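PDB 2HJ0: putative citrate lyase, alfa subunit from Streptococcus mutans, which belongs to the citrate lyase alpha subunit (CitF) family and is built on two mixed, largely parallel beta sheets flanked by helices. Local coordinates for residues R8-K13 with G502-V507; D46-S51 with D226-V231; T245-N250 with A283-T288. All blocks are in the same frame, centred on the assembly; numbering follows the deposited sequence.

Contact 1: R8-K13 with G502-V507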
loop_
_atom_site.group_PDB
_atom_site.type_symbol
_atom_site.label_atom_id
_atom_site.label_comp_id
_atom_site.label_asym_id
_atom_site.label_seq_id
_atom_site.Cartn_x
_atom_site.Cartn_y
_atom_site.Cartn_z
ATOM N N ARG A 8 -39.154 -9.786 -2.515
ATOM C CA ARG A 8 -38.261 -10.869 -2.096
ATOM C C ARG A 8 -38.770 -11.626 -0.868
ATOM O O ARG A 8 -39.273 -11.028 0.079
ATOM C CB ARG A 8 -36.861 -10.309 -1.804
ATOM C CG ARG A 8 -36.354 -9.281 -2.813
ATOM C CD ARG A 8 -36.635 -9.706 -4.231
ATOM N NE ARG A 8 -36.090 -11.026 -4.513
ATOM C CZ ARG A 8 -36.339 -11.700 -5.628
ATOM N NH1 ARG A 8 -35.805 -12.900 -5.816
ATOM N NH2 ARG A 8 -37.131 -11.167 -6.553
ATOM N N ASP A 9 -38.624 -12.946 -0.885
ATOM C CA ASP A 9 -39.071 -13.768 0.230
ATOM C C ASP A 9 -37.890 -14.159 1.126
ATOM O O ASP A 9 -37.475 -15.315 1.163
ATOM C CB ASP A 9 -39.778 -15.022 -0.306
ATOM C CG ASP A 9 -40.672 -15.688 0.733
ATOM O OD1 ASP A 9 -40.139 -16.226 1.733
ATOM O OD2 ASP A 9 -41.915 -15.669 0.552
ATOM N N ILE A 10 -37.343 -13.188 1.845
ATOM C CA ILE A 10 -36.223 -13.464 2.726
ATOM C C ILE A 10 -36.759 -13.792 4.109
ATOM O O ILE A 10 -37.371 -12.943 4.768
ATOM C CB ILE A 10 -35.281 -12.252 2.829
ATOM C CG1 ILE A 10 -34.609 -12.003 1.480
ATOM C CG2 ILE A 10 -34.237 -12.501 3.895
ATOM C CD1 ILE A 10 -33.696 -10.815 1.468
ATOM N N PRO A 11 -36.538 -15.032 4.572
ATOM C CA PRO A 11 -37.005 -15.465 5.890
ATOM C C PRO A 11 -36.496 -14.583 7.025
ATOM O O PRO A 11 -35.335 -14.174 7.030
ATOM C CB PRO A 11 -36.495 -16.902 5.983
ATOM C CG PRO A 11 -35.281 -16.894 5.119
ATOM C CD PRO A 11 -35.738 -16.088 3.930
ATOM N N ARG A 12 -37.373 -14.301 7.985
ATOM C CA ARG A 12 -37.041 -13.459 9.131
ATOM C C ARG A 12 -35.767 -13.897 9.837
ATOM O O ARG A 12 -35.066 -13.079 10.428
ATOM C CB ARG A 12 -38.204 -13.453 10.123
ATOM C CG ARG A 12 -39.190 -12.319 9.932
ATOM C CD ARG A 12 -38.749 -11.070 10.678
ATOM N NE ARG A 12 -39.698 -9.974 10.503
ATOM C CZ ARG A 12 -39.714 -8.869 11.241
ATOM N NH1 ARG A 12 -38.828 -8.709 12.216
ATOM N NH2 ARG A 12 -40.613 -7.923 11.001
ATOM N N LYS A 13 -35.472 -15.191 9.779
ATOM C CA LYS A 13 -34.273 -15.720 10.414
ATOM C C LYS A 13 -33.031 -14.986 9.900
ATOM O O LYS A 13 -32.136 -14.628 10.671
ATOM C CB LYS A 13 -34.145 -17.221 10.136
ATOM C CG LYS A 13 -32.923 -17.864 10.778
ATOM C CD LYS A 13 -32.901 -19.376 10.590
ATOM C CE LYS A 13 -32.894 -19.767 9.120
ATOM N NZ LYS A 13 -32.891 -21.251 8.912
ATOM N N GLY A 502 -23.726 -4.526 2.862
ATOM C CA GLY A 502 -23.714 -5.457 3.980
ATOM C C GLY A 502 -25.034 -6.065 4.422
ATOM O O GLY A 502 -25.058 -6.946 5.281
ATOM N N SER A 503 -26.129 -5.588 3.850
ATOM C CA SER A 503 -27.444 -6.095 4.179
ATOM C C SER A 503 -27.844 -7.163 3.165
ATOM O O SER A 503 -27.162 -7.333 2.157
ATOM C CB SER A 503 -28.456 -4.955 4.148
ATOM O OG SER A 503 -28.531 -4.384 2.854
ATOM N N LEU A 504 -28.940 -7.881 3.427
ATOM C CA LEU A 504 -29.425 -8.921 2.511
ATOM C C LEU A 504 -30.422 -8.357 1.528
ATOM O O LEU A 504 -31.373 -7.685 1.919
ATOM C CB LEU A 504 -30.109 -10.057 3.265
ATOM C CG LEU A 504 -29.183 -11.120 3.824
ATOM C CD1 LEU A 504 -29.985 -12.195 4.516
ATOM C CD2 LEU A 504 -28.385 -11.706 2.688
ATOM N N ILE A 505 -30.202 -8.650 0.253
ATOM C CA ILE A 505 -31.076 -8.182 -0.806
ATOM C C ILE A 505 -31.949 -9.339 -1.279
ATOM O O ILE A 505 -33.059 -9.123 -1.739
ATOM C CB ILE A 505 -30.239 -7.580 -1.995
ATOM C CG1 ILE A 505 -31.110 -7.334 -3.222
ATOM C CG2 ILE A 505 -29.140 -8.544 -2.398
ATOM C CD1 ILE A 505 -32.392 -6.574 -2.954
ATOM N N ASP A 506 -31.471 -10.569 -1.138
ATOM C CA ASP A 506 -32.254 -11.721 -1.577
ATOM C C ASP A 506 -31.621 -13.012 -1.048
ATOM O O ASP A 506 -30.671 -12.965 -0.267
ATOM C CB ASP A 506 -32.308 -11.730 -3.113
ATOM C CG ASP A 506 -33.322 -12.712 -3.674
ATOM O OD1 ASP A 506 -34.174 -13.224 -2.914
ATOM O OD2 ASP A 506 -33.273 -12.961 -4.900
ATOM N N VAL A 507 -32.157 -14.158 -1.453
ATOM C CA VAL A 507 -31.607 -15.444 -1.040
ATOM C C VAL A 507 -31.785 -16.423 -2.169
ATOM O O VAL A 507 -32.494 -16.144 -3.131
ATOM C CB VAL A 507 -32.302 -16.038 0.212
ATOM C CG1 VAL A 507 -31.906 -15.267 1.463
ATOM C CG2 VAL A 507 -33.795 -16.030 0.013
#

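Contact 2: D46-S51 with D226-V231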
loop_
_atom_site.group_PDB
_atom_site.type_symbol
_atom_site.label_atom_id
_atom_site.label_comp_id
_atom_site.label_asym_id
_atom_site.label_seq_id
_atom_site.Cartn_x
_atom_site.Cartn_y
_atom_site.Cartn_z
ATOM N N ASP A 46 13.987 -17.208 8.587
ATOM C CA ASP A 46 13.852 -17.533 7.175
ATOM C C ASP A 46 12.362 -17.623 6.871
ATOM O O ASP A 46 11.656 -18.394 7.511
ATOM C CB ASP A 46 14.522 -18.868 6.872
ATOM C CG ASP A 46 14.931 -18.993 5.419
ATOM O OD1 ASP A 46 14.073 -18.773 4.525
ATOM O OD2 ASP A 46 16.116 -19.312 5.175
ATOM N N LYS A 47 11.874 -16.843 5.911
ATOM C CA LYS A 47 10.449 -16.880 5.586
ATOM C C LYS A 47 10.106 -17.886 4.480
ATOM O O LYS A 47 8.934 -18.155 4.236
ATOM C CB LYS A 47 9.959 -15.467 5.213
ATOM C CG LYS A 47 10.144 -14.432 6.342
ATOM C CD LYS A 47 9.940 -12.975 5.886
ATOM C CE LYS A 47 8.475 -12.623 5.673
ATOM N NZ LYS A 47 8.289 -11.232 5.163
ATOM N N LEU A 48 11.122 -18.455 3.833
ATOM C CA LEU A 48 10.897 -19.430 2.768
ATOM C C LEU A 48 10.684 -20.812 3.381
ATOM O O LEU A 48 11.392 -21.199 4.309
ATOM C CB LEU A 48 12.097 -19.473 1.808
ATOM C CG LEU A 48 11.854 -19.520 0.282
ATOM C CD1 LEU A 48 13.184 -19.767 -0.432
ATOM C CD2 LEU A 48 10.864 -20.604 -0.097
ATOM N N LEU A 49 9.697 -21.545 2.870
ATOM C CA LEU A 49 9.375 -22.887 3.351
ATOM C C LEU A 49 9.549 -23.920 2.237
ATOM O O LEU A 49 9.698 -23.565 1.068
ATOM C CB LEU A 49 7.940 -22.914 3.867
ATOM C CG LEU A 49 7.717 -22.646 5.360
ATOM C CD1 LEU A 49 8.654 -21.564 5.861
ATOM C CD2 LEU A 49 6.255 -22.258 5.586
ATOM N N SER A 50 9.510 -25.201 2.588
ATOM C CA SER A 50 9.704 -26.243 1.585
ATOM C C SER A 50 8.451 -26.679 0.844
ATOM O O SER A 50 8.505 -26.973 -0.351
ATOM C CB SER A 50 10.320 -27.477 2.225
ATOM O OG SER A 50 9.409 -28.033 3.143
ATOM N N SER A 51 7.322 -26.718 1.539
ATOM C CA SER A 51 6.094 -27.176 0.911
ATOM C C SER A 51 4.847 -26.513 1.461
ATOM O O SER A 51 4.904 -25.789 2.448
ATOM C CB SER A 51 5.965 -28.674 1.134
ATOM O OG SER A 51 5.838 -28.937 2.529
ATOM N N ASP A 226 4.156 -13.628 5.394
ATOM C CA ASP A 226 4.778 -14.351 6.486
ATOM C C ASP A 226 5.652 -15.479 5.977
ATOM O O ASP A 226 6.768 -15.675 6.453
ATOM C CB ASP A 226 3.709 -14.902 7.446
ATOM C CG ASP A 226 2.950 -13.797 8.163
ATOM O OD1 ASP A 226 3.496 -13.212 9.127
ATOM O OD2 ASP A 226 1.809 -13.500 7.746
ATOM N N TYR A 227 5.150 -16.209 4.991
ATOM C CA TYR A 227 5.890 -17.343 4.453
ATOM C C TYR A 227 5.797 -17.432 2.937
ATOM O O TYR A 227 4.809 -17.000 2.328
ATOM C CB TYR A 227 5.358 -18.639 5.073
ATOM C CG TYR A 227 5.566 -18.739 6.566
ATOM C CD1 TYR A 227 6.845 -18.853 7.098
ATOM C CD2 TYR A 227 4.487 -18.743 7.450
ATOM C CE1 TYR A 227 7.052 -18.975 8.478
ATOM C CE2 TYR A 227 4.684 -18.864 8.843
ATOM C CZ TYR A 227 5.976 -18.982 9.342
ATOM O OH TYR A 227 6.203 -19.125 10.688
ATOM N N ILE A 228 6.843 -17.983 2.335
ATOM C CA ILE A 228 6.880 -18.154 0.900
ATOM C C ILE A 228 7.179 -19.607 0.600
ATOM O O ILE A 228 8.091 -20.194 1.178
ATOM C CB ILE A 228 7.963 -17.303 0.235
ATOM C CG1 ILE A 228 7.711 -15.821 0.500
ATOM C CG2 ILE A 228 7.963 -17.561 -1.251
ATOM C CD1 ILE A 228 8.167 -15.346 1.858
ATOM N N VAL A 229 6.390 -20.196 -0.285
ATOM C CA VAL A 229 6.600 -21.576 -0.654
ATOM C C VAL A 229 6.686 -21.659 -2.161
ATOM O O VAL A 229 5.869 -21.081 -2.877
ATOM C CB VAL A 229 5.455 -22.471 -0.153
ATOM C CG1 VAL A 229 4.134 -21.878 -0.567
ATOM C CG2 VAL A 229 5.601 -23.873 -0.721
ATOM N N VAL A 230 7.688 -22.377 -2.641
ATOM C CA VAL A 230 7.883 -22.542 -4.067
ATOM C C VAL A 230 7.346 -23.887 -4.534
ATOM O O VAL A 230 7.574 -24.894 -3.885
ATOM C CB VAL A 230 9.373 -22.472 -4.406
ATOM C CG1 VAL A 230 9.578 -22.830 -5.861
ATOM C CG2 VAL A 230 9.909 -21.073 -4.123
ATOM N N VAL A 231 6.634 -23.900 -5.655
ATOM C CA VAL A 231 6.099 -25.149 -6.201
ATOM C C VAL A 231 6.391 -25.237 -7.699
ATOM O O VAL A 231 6.778 -24.246 -8.319
ATOM C CB VAL A 231 4.576 -25.264 -5.986
ATOM C CG1 VAL A 231 4.281 -25.430 -4.509
ATOM C CG2 VAL A 231 3.873 -24.027 -6.542
#

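Contact 3: T245-N250 with A283-T288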
loop_
_atom_site.group_PDB
_atom_site.type_symbol
_atom_site.label_atom_id
_atom_site.label_comp_id
_atom_site.label_asym_id
_atom_site.label_seq_id
_atom_site.Cartn_x
_atom_site.Cartn_y
_atom_site.Cartn_z
ATOM N N THR A 245 -8.880 -11.982 -26.781
ATOM C CA THR A 245 -10.144 -12.447 -27.334
ATOM C C THR A 245 -10.765 -11.343 -28.179
ATOM O O THR A 245 -11.164 -10.300 -27.664
ATOM C CB THR A 245 -11.128 -12.879 -26.227
ATOM O OG1 THR A 245 -10.543 -13.939 -25.448
ATOM C CG2 THR A 245 -12.433 -13.377 -26.853
ATOM N N ARG A 246 -10.833 -11.583 -29.482
ATOM C CA ARG A 246 -11.383 -10.608 -30.410
ATOM C C ARG A 246 -12.881 -10.430 -30.183
ATOM O O ARG A 246 -13.507 -11.211 -29.468
ATOM C CB ARG A 246 -11.110 -11.046 -31.859
ATOM C CG ARG A 246 -11.363 -9.962 -32.924
ATOM C CD ARG A 246 -10.447 -8.740 -32.737
ATOM N NE ARG A 246 -10.633 -7.706 -33.765
ATOM C CZ ARG A 246 -10.350 -7.860 -35.058
ATOM N NH1 ARG A 246 -9.862 -9.012 -35.505
ATOM N NH2 ARG A 246 -10.549 -6.854 -35.903
ATOM N N TYR A 247 -13.437 -9.387 -30.794
ATOM C CA TYR A 247 -14.851 -9.073 -30.684
ATOM C C TYR A 247 -15.735 -10.174 -31.250
ATOM O O TYR A 247 -15.255 -11.127 -31.855
ATOM C CB TYR A 247 -15.162 -7.778 -31.423
ATOM C CG TYR A 247 -14.469 -6.557 -30.879
ATOM C CD1 TYR A 247 -14.703 -6.115 -29.577
ATOM C CD2 TYR A 247 -13.602 -5.823 -31.680
ATOM C CE1 TYR A 247 -14.089 -4.965 -29.088
ATOM C CE2 TYR A 247 -12.985 -4.678 -31.206
ATOM C CZ TYR A 247 -13.232 -4.252 -29.911
ATOM O OH TYR A 247 -12.618 -3.107 -29.460
ATOM N N THR A 248 -17.039 -10.024 -31.066
ATOM C CA THR A 248 -17.989 -11.008 -31.553
ATOM C C THR A 248 -18.290 -10.841 -33.042
ATOM O O THR A 248 -17.936 -9.835 -33.654
ATOM C CB THR A 248 -19.300 -10.921 -30.756
ATOM O OG1 THR A 248 -20.231 -11.892 -31.243
ATOM C CG2 THR A 248 -19.903 -9.532 -30.877
ATOM N N LYS A 249 -18.951 -11.839 -33.614
ATOM C CA LYS A 249 -19.314 -11.840 -35.026
ATOM C C LYS A 249 -20.825 -11.940 -35.135
ATOM O O LYS A 249 -21.400 -11.659 -36.182
ATOM C CB LYS A 249 -18.673 -13.039 -35.714
ATOM C CG LYS A 249 -17.190 -13.173 -35.433
ATOM C CD LYS A 249 -16.375 -12.195 -36.262
ATOM C CE LYS A 249 -15.919 -12.849 -37.543
ATOM N NZ LYS A 249 -15.094 -14.054 -37.235
ATOM N N ASN A 250 -21.460 -12.351 -34.040
ATOM C CA ASN A 250 -22.911 -12.497 -33.992
ATOM C C ASN A 250 -23.608 -11.177 -34.273
ATOM O O ASN A 250 -23.581 -10.260 -33.450
ATOM C CB ASN A 250 -23.361 -12.994 -32.629
ATOM C CG ASN A 250 -24.861 -13.135 -32.550
ATOM O OD1 ASN A 250 -25.446 -13.968 -33.239
ATOM N ND2 ASN A 250 -25.500 -12.309 -31.724
ATOM N N ALA A 283 -21.559 -8.723 -26.357
ATOM C CA ALA A 283 -21.914 -7.390 -26.826
ATOM C C ALA A 283 -21.353 -6.313 -25.907
ATOM O O ALA A 283 -20.943 -5.250 -26.367
ATOM C CB ALA A 283 -23.435 -7.260 -26.918
ATOM N N SER A 284 -21.349 -6.586 -24.606
ATOM C CA SER A 284 -20.831 -5.630 -23.633
ATOM C C SER A 284 -19.389 -5.243 -23.958
ATOM O O SER A 284 -18.952 -4.132 -23.646
ATOM C CB SER A 284 -20.886 -6.214 -22.223
ATOM O OG SER A 284 -19.965 -7.279 -22.108
ATOM N N LEU A 285 -18.643 -6.154 -24.573
ATOM C CA LEU A 285 -17.265 -5.857 -24.938
ATOM C C LEU A 285 -17.213 -5.148 -26.279
ATOM O O LEU A 285 -16.549 -4.138 -26.419
ATOM C CB LEU A 285 -16.441 -7.145 -25.010
ATOM C CG LEU A 285 -15.066 -7.116 -25.692
ATOM C CD1 LEU A 285 -14.134 -6.095 -25.069
ATOM C CD2 LEU A 285 -14.477 -8.496 -25.579
ATOM N N ALA A 286 -17.934 -5.688 -27.255
ATOM C CA ALA A 286 -17.958 -5.132 -28.597
ATOM C C ALA A 286 -18.322 -3.657 -28.635
ATOM O O ALA A 286 -17.893 -2.927 -29.524
ATOM C CB ALA A 286 -18.922 -5.920 -29.460
ATOM N N VAL A 287 -19.124 -3.220 -27.679
ATOM C CA VAL A 287 -19.537 -1.831 -27.641
ATOM C C VAL A 287 -18.341 -0.894 -27.816
ATOM O O VAL A 287 -18.489 0.188 -28.374
ATOM C CB VAL A 287 -20.275 -1.520 -26.315
ATOM C CG1 VAL A 287 -19.309 -1.624 -25.149
ATOM C CG2 VAL A 287 -20.904 -0.150 -26.369
ATOM N N THR A 288 -17.158 -1.309 -27.364
ATOM C CA THR A 288 -15.974 -0.456 -27.487
ATOM C C THR A 288 -15.581 -0.178 -28.944
ATOM O O THR A 288 -15.015 0.871 -29.247
ATOM C CB THR A 288 -14.732 -1.045 -26.760
ATOM O OG1 THR A 288 -14.274 -2.205 -27.454
ATOM C CG2 THR A 288 -15.057 -1.415 -25.352
#

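Contact 1: R8-K13 with G502-V507
Arg-8 meets Asp-506 in a buried salt bridge between the N-terminal arm and the edge strand 504-511. The Arg-8 chain is bent at chi2 and chi3, which puts NE beside Asp-506 OD1. The two flat groups stand almost perpendicular, 84° apart. Arg-8 NH1 lies 2.7 Å from Asp-506 OD2, but the hydrogen bond is bent and weak. Arg-8 NE gives a second weak bond to Asp-506 OD1, at 3.3 Å and in the plane of the guanidinium. OD1 also takes a weak bond from the backbone N of Val-507, and OD2 accepts from Val-431 N. The carboxylate is therefore held by several partners. The CG methylene of Arg-8 rests against the carbonyl O of Ile-505.

The carbonyl O of Asp-9 lies near Val-507 CG2, and Arg-509 NH2 donates to the same oxygen. Ile-10 makes the main apolar contact. Its CD1, anti to CA (chi2 178°), reaches in over the strand backbone and comes 3.4 Å from Asp-506 N. The same methyl lies 4.1 Å from Leu-504 CB, while Ile-10 CG1 faces Val-507 CG1. Pro-11 is the N-cap of helix 12-17 and touches Val-507 CG2 with its CD at 4.4 Å.

The arm thus packs on strand 504-511, the outermost of its sheet within the chain. Leu-504 also touches Tyr-14 of helix 12-17. The strand pairs antiparallel with strand 493-498.

Contact 2: D46-S51 with D226-V231
Lys-47 and Leu-49 bond to the backbone N and O of Ile-228, which joins the short, weakly bonded strand 48-49 in parallel to strand 227-230 at the border of a mixed sheet. Ile-228 N donates to Lys-47 O at 2.8 Å, and Leu-49 N donates to Ile-228 O at 2.7 Å. CA-H...O contacts from Tyr-227 CA to Lys-47 O and from Leu-48 CA to Ile-228 O add to the pairing.

Among the apolar contacts, Leu-49 crosses the Tyr-227 side chain: Leu-49 CD1 lies 3.5 Å from Tyr-227 CD1, and Leu-49 CD2 lies 3.7 Å from Tyr-227 CG. Leu-48 CD2 approaches Val-230 CG2 at 4.2 Å.

Among the polar groups, Asp-46 OD1 accepts from Leu-48 N in an Asx turn. Lys-47 NZ bonds to Tyr-175 O and to Lys-360 O of the second subunit, whose Lys-360 NZ also forms a salt bridge with Asp-226 OD2. Asp-226 OD2 accepts from Val-203 N as well.

Near the start of helix 52-58, Val-229 CG2, anti to the backbone N, lies 3.5 Å from Ser-51 C.

Contact 3: T245-N250 with A283-T288
Tyr-247 reaches across to Thr-288 and joins the hydroxyl ends of their side chains. This is loop-to-helix packing: the irregular segment 245-250, which leads into helix 251-265, lies against helix 282-297. The Tyr-247 side chain crosses that of Thr-288 obliquely. Tyr-247 OH and Thr-288 OG1 are 2.8 Å apart and hydrogen-bonded, and either may be the donor. OG1 meets the ring at its edge, near the ring plane. Chi1 of Thr-288 (70°) sets OG1 between the backbone N and the carbonyl carbon.

The ring then runs beside the helix backbone. Tyr-247 CD1 lies 3.5 Å from Ala-286 CA, and Tyr-247 CE1 lies 3.7 Å from the carbonyl O of Leu-285. Both approaches are oblique to the ring. Leu-285 adds an apolar contact, with CG 4.0 Å from Tyr-247 CD1. Ala-312 of helix 311-318 also touches the side chains of both Tyr-247 and Thr-288.

Thr-248 works with both its branches. OG1 accepts from Asn-250 N in an ST turn, and is also bonded to Glu-253 of helix 251-265. Asn-250 is at the N-cap position of that helix. The methyl CG2 of Thr-248 instead lies 4.0 Å from Ala-286 CB.

Overall arrangement
The three contacts are well separated and none touches another. Contacts 1 and 2 belong to the same mixed sheet, at its two outermost strands within the chain: 504-511 in contact 1 and 48-49 in contact 2. Their centres are 42 Å apart. Contact 3 lies with helices of the other sheet, where Val-287 on helix 282-297 touches Val-371 of strand 369-372. Its centre is 36 Å from that of contact 1 and 42 Å from that of contact 2. Contact 1 brings the two ends of the chain together, and contacts 2 and 3 follow one another in the sequence between its segments. Of the three, contact 2 alone touches the second subunit.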